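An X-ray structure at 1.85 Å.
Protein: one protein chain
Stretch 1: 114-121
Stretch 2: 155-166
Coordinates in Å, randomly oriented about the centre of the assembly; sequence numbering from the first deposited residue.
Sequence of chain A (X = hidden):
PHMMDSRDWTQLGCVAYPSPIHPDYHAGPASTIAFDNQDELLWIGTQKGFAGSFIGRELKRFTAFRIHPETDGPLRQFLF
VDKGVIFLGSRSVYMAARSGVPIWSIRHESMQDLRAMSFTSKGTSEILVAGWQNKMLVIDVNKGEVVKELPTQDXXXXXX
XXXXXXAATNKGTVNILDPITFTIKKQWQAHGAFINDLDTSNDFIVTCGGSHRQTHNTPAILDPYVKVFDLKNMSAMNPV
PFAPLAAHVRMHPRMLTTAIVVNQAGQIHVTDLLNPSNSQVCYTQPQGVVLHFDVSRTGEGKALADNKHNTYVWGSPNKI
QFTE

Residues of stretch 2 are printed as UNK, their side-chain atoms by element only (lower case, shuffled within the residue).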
# COMPACT_ATOMS: atom_id res chain seq x y z
N LEU A 114 2.21 11.48 -29.60
CA LEU A 114 2.52 12.91 -29.69
C LEU A 114 3.99 13.17 -29.40
O LEU A 114 4.56 12.52 -28.53
CB LEU A 114 1.67 13.71 -28.69
CG LEU A 114 0.16 13.61 -28.81
CD1 LEU A 114 -0.47 14.46 -27.71
CD2 LEU A 114 -0.29 14.09 -30.17
N ARG A 115 4.59 14.13 -30.10
CA ARG A 115 6.01 14.43 -29.93
C ARG A 115 6.30 15.92 -29.77
O ARG A 115 7.38 16.30 -29.31
CB ARG A 115 6.81 13.91 -31.14
CG ARG A 115 6.79 12.39 -31.30
CD ARG A 115 7.42 11.68 -30.12
NE ARG A 115 7.38 10.22 -30.33
CZ ARG A 115 8.31 9.53 -30.98
NH1 ARG A 115 9.39 10.13 -31.48
NH2 ARG A 115 8.18 8.21 -31.14
N ALA A 116 5.35 16.76 -30.18
CA ALA A 116 5.62 18.17 -30.31
C ALA A 116 4.37 19.01 -30.18
O ALA A 116 3.27 18.60 -30.55
CB ALA A 116 6.28 18.45 -31.68
N MET A 117 4.56 20.21 -29.70
CA MET A 117 3.49 21.19 -29.76
C MET A 117 4.00 22.60 -29.83
O MET A 117 5.16 22.89 -29.48
CB MET A 117 2.59 21.04 -28.57
CG MET A 117 3.30 21.28 -27.35
SD MET A 117 2.05 21.11 -26.11
CE MET A 117 3.17 21.20 -24.85
N SER A 118 3.13 23.49 -30.28
CA SER A 118 3.49 24.89 -30.46
C SER A 118 2.26 25.77 -30.28
O SER A 118 1.13 25.30 -30.34
CB SER A 118 4.09 25.13 -31.85
OG SER A 118 3.08 25.07 -32.85
N PHE A 119 2.49 27.06 -30.09
CA PHE A 119 1.41 28.01 -30.18
C PHE A 119 1.03 28.19 -31.65
O PHE A 119 1.68 27.62 -32.54
CB PHE A 119 1.81 29.33 -29.51
CG PHE A 119 2.10 29.17 -28.05
CD1 PHE A 119 1.07 28.88 -27.16
CD2 PHE A 119 3.40 29.27 -27.56
CE1 PHE A 119 1.33 28.71 -25.81
CE2 PHE A 119 3.66 29.09 -26.21
CZ PHE A 119 2.62 28.82 -25.33
N THR A 120 -0.04 28.93 -31.89
CA THR A 120 -0.55 29.11 -33.24
C THR A 120 -0.73 30.60 -33.50
O THR A 120 0.11 31.40 -33.11
CB THR A 120 -1.89 28.34 -33.45
OG1 THR A 120 -2.92 28.93 -32.65
CG2 THR A 120 -1.72 26.86 -33.07
N SER A 121 -1.84 30.97 -34.13
CA SER A 121 -2.06 32.37 -34.48
C SER A 121 -2.75 33.14 -33.36
O SER A 121 -3.09 34.32 -33.52
CB SER A 121 -2.89 32.48 -35.76
OG SER A 121 -4.22 32.04 -35.54
N UNK A 155 4.77 13.42 -40.47
CA UNK A 155 4.82 13.24 -39.03
C UNK A 155 5.91 14.13 -38.45
O UNK A 155 6.95 14.32 -39.08
c UNK A 155 3.95 10.86 -39.22
o UNK A 155 5.13 9.06 -38.20
c UNK A 155 5.04 11.76 -38.68
c UNK A 155 4.12 9.42 -38.82
n UNK A 155 3.15 8.58 -39.15
N UNK A 156 5.66 14.69 -37.27
CA UNK A 156 6.51 15.76 -36.76
C UNK A 156 7.26 15.42 -35.48
O UNK A 156 6.70 14.79 -34.58
c UNK A 156 5.97 18.06 -38.82
c UNK A 156 4.13 18.65 -40.23
o UNK A 156 3.66 19.17 -41.41
c UNK A 156 5.11 17.59 -37.84
c UNK A 156 3.75 17.66 -38.07
c UNK A 156 5.48 18.58 -40.02
c UNK A 156 5.66 17.02 -36.55
c UNK A 156 3.25 18.19 -39.25
N UNK A 157 8.50 15.88 -35.39
CA UNK A 157 9.28 15.77 -34.15
C UNK A 157 9.39 17.08 -33.36
O UNK A 157 9.65 17.04 -32.15
o UNK A 157 10.65 13.98 -35.06
c UNK A 157 10.69 15.27 -34.45
N UNK A 158 9.23 18.21 -34.05
CA UNK A 158 9.28 19.55 -33.44
C UNK A 158 8.25 20.46 -34.08
O UNK A 158 7.99 20.36 -35.29
c UNK A 158 12.15 19.86 -31.63
c UNK A 158 10.65 20.23 -33.60
c UNK A 158 13.56 17.92 -32.98
c UNK A 158 13.92 18.25 -31.69
c UNK A 158 11.78 19.53 -32.92
c UNK A 158 13.20 19.22 -31.02
c UNK A 158 12.51 18.57 -33.60
N UNK A 159 7.72 21.37 -33.27
CA UNK A 159 6.85 22.46 -33.71
C UNK A 159 7.24 23.71 -32.94
O UNK A 159 7.43 23.64 -31.73
c UNK A 159 4.74 20.95 -34.20
c UNK A 159 4.62 21.29 -35.67
c UNK A 159 5.38 22.13 -33.45
c UNK A 159 3.36 20.64 -33.62
N UNK A 160 7.37 24.84 -33.62
CA UNK A 160 7.51 26.11 -32.91
C UNK A 160 6.98 27.27 -33.73
O UNK A 160 7.27 27.40 -34.92
n UNK A 160 11.89 29.20 -29.48
c UNK A 160 8.97 26.37 -32.50
c UNK A 160 10.44 27.77 -30.95
c UNK A 160 10.70 29.18 -30.39
c UNK A 160 9.16 27.72 -31.79
N UNK A 161 6.18 28.10 -33.07
CA UNK A 161 5.60 29.28 -33.67
C UNK A 161 6.52 30.49 -33.54
O UNK A 161 6.97 30.82 -32.45
s UNK A 161 3.17 30.88 -35.21
c UNK A 161 4.25 29.59 -32.99
c UNK A 161 2.47 32.53 -35.33
c UNK A 161 3.59 30.86 -33.45
N UNK A 162 6.82 31.12 -34.67
CA UNK A 162 7.47 32.43 -34.66
C UNK A 162 6.65 33.33 -35.55
O UNK A 162 5.61 33.86 -35.13
o UNK A 162 9.05 31.63 -36.35
c UNK A 162 8.92 32.35 -35.13
N UNK A 163 7.11 33.51 -36.78
CA UNK A 163 6.34 34.19 -37.82
C UNK A 163 5.31 33.20 -38.39
O UNK A 163 4.19 33.57 -38.73
n UNK A 163 8.70 36.67 -40.67
c UNK A 163 7.49 35.98 -41.11
n UNK A 163 10.05 38.51 -40.37
c UNK A 163 6.56 35.58 -39.96
n UNK A 163 7.99 38.75 -41.35
c UNK A 163 7.26 34.71 -38.93
c UNK A 163 8.91 37.98 -40.80
N UNK A 164 5.74 31.95 -38.49
CA UNK A 164 4.92 30.83 -38.97
C UNK A 164 5.16 29.68 -38.02
O UNK A 164 6.05 29.74 -37.18
c UNK A 164 5.32 31.52 -41.41
o UNK A 164 5.39 34.61 -44.19
c UNK A 164 5.30 30.40 -40.39
c UNK A 164 5.36 33.59 -43.27
c UNK A 164 6.55 33.01 -42.86
c UNK A 164 4.15 32.12 -41.84
c UNK A 164 4.16 33.15 -42.76
c UNK A 164 6.52 31.98 -41.93
N UNK A 165 4.37 28.62 -38.16
CA UNK A 165 4.64 27.40 -37.40
C UNK A 165 5.70 26.61 -38.14
O UNK A 165 5.47 26.15 -39.25
c UNK A 165 3.71 25.20 -36.58
c UNK A 165 3.37 26.55 -37.21
c UNK A 165 2.36 27.30 -36.33
c UNK A 165 1.00 26.62 -36.26
N UNK A 166 6.87 26.48 -37.53
CA UNK A 166 7.96 25.73 -38.15
C UNK A 166 7.92 24.31 -37.63
O UNK A 166 8.03 24.05 -36.43
s UNK A 166 9.38 28.10 -38.47
c UNK A 166 9.31 26.39 -37.89
O HOH W 1 9.19 18.36 -29.69
O HOH W 2 5.60 27.74 -30.15

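Position 155 has three side-chain carbons, the third carrying one oxygen and one nitrogen: a primary amide longer than asparagine's, so the residue is Q155. It lies out of reach of stretch 1, and its carboxamide oxygen is bonded elsewhere in the structure.

Position 156 shows one carbon and then a six-carbon ring bearing an oxygen, which identifies Y156. The ring leads away from stretch 1, and it is the backbone that makes the contact: R115 CB lies 3.6 Å from Y156 O. That carbonyl is buried here without a polar partner.

At position 157 a single carbon carries an oxygen, so this is S157. A side chain so small suits the place where the chain turns a corner. Its CA-to-CB bond points away, and the carbonyl makes the contact, with A116 CB 3.7 Å from S157 O.

Position 158 has one carbon and an unsubstituted ring of six carbons, hence F158. Its CA-to-CB bond points away, while its backbone is covered by alanine: A116 CB stands 3.6 Å from F158 CA.

Position 159 has four carbons forked at the second, the pattern of leucine; a fork at the first would mean isoleucine. L159 points toward stretch 1 and is buried, as befits a purely aliphatic side chain. A116 CB meets L159 CG at 3.9 Å, and S118 CB meets L159 CB at 3.6 Å.

Position 160 carries four carbons in a row ending in nitrogen: K160. Its CA-to-CB bond points away, and the all-t chain is exposed, its amine bonded elsewhere in the structure.

Position 161 has two carbons, a sulfur and a final carbon without branching, so it is M161. It points toward stretch 1. F119 O is 3.3 Å from M161 CB, and the flexible thioether carries its terminal methyl to T120, where T120 O lies 3.4 Å from M161 CE.

Position 162, one carbon and one oxygen, is S162. Position 163, three carbons, a nitrogen and a carbon bearing two more nitrogens, is R163. Position 164, one carbon, then a ring of six carbons bearing an oxygen, is Y164. All three belong to a loop out of reach of stretch 1, with S162 N donating to Y164 O at 3.0 Å.

Position 165 has four carbons forked at the first, one arm two carbons long: I165. This buried β-branched residue suits a strand and packs toward stretch 1, with S118 OG 3.8 Å from I165 CG2. Position 166, one carbon and one sulfur, is C166, which makes no contact with stretch 1 but pairs with the backbone of K160.

The contact sets two nearly parallel strands, 6° apart, side by side without any direct hydrogen bond. M117 O and L159 O, both acceptors, sit 3.3 Å apart. Water helps join the backbones: one molecule lies 2.8 Å from both R115 O and S157 O, and another accepts from F119 N at 3.2 Å and M161 N at 3.0 Å. Between these bridges, small A116 and S118 pack against L159.

Stretch 2 (155-166) QYSFLKMSRYIC
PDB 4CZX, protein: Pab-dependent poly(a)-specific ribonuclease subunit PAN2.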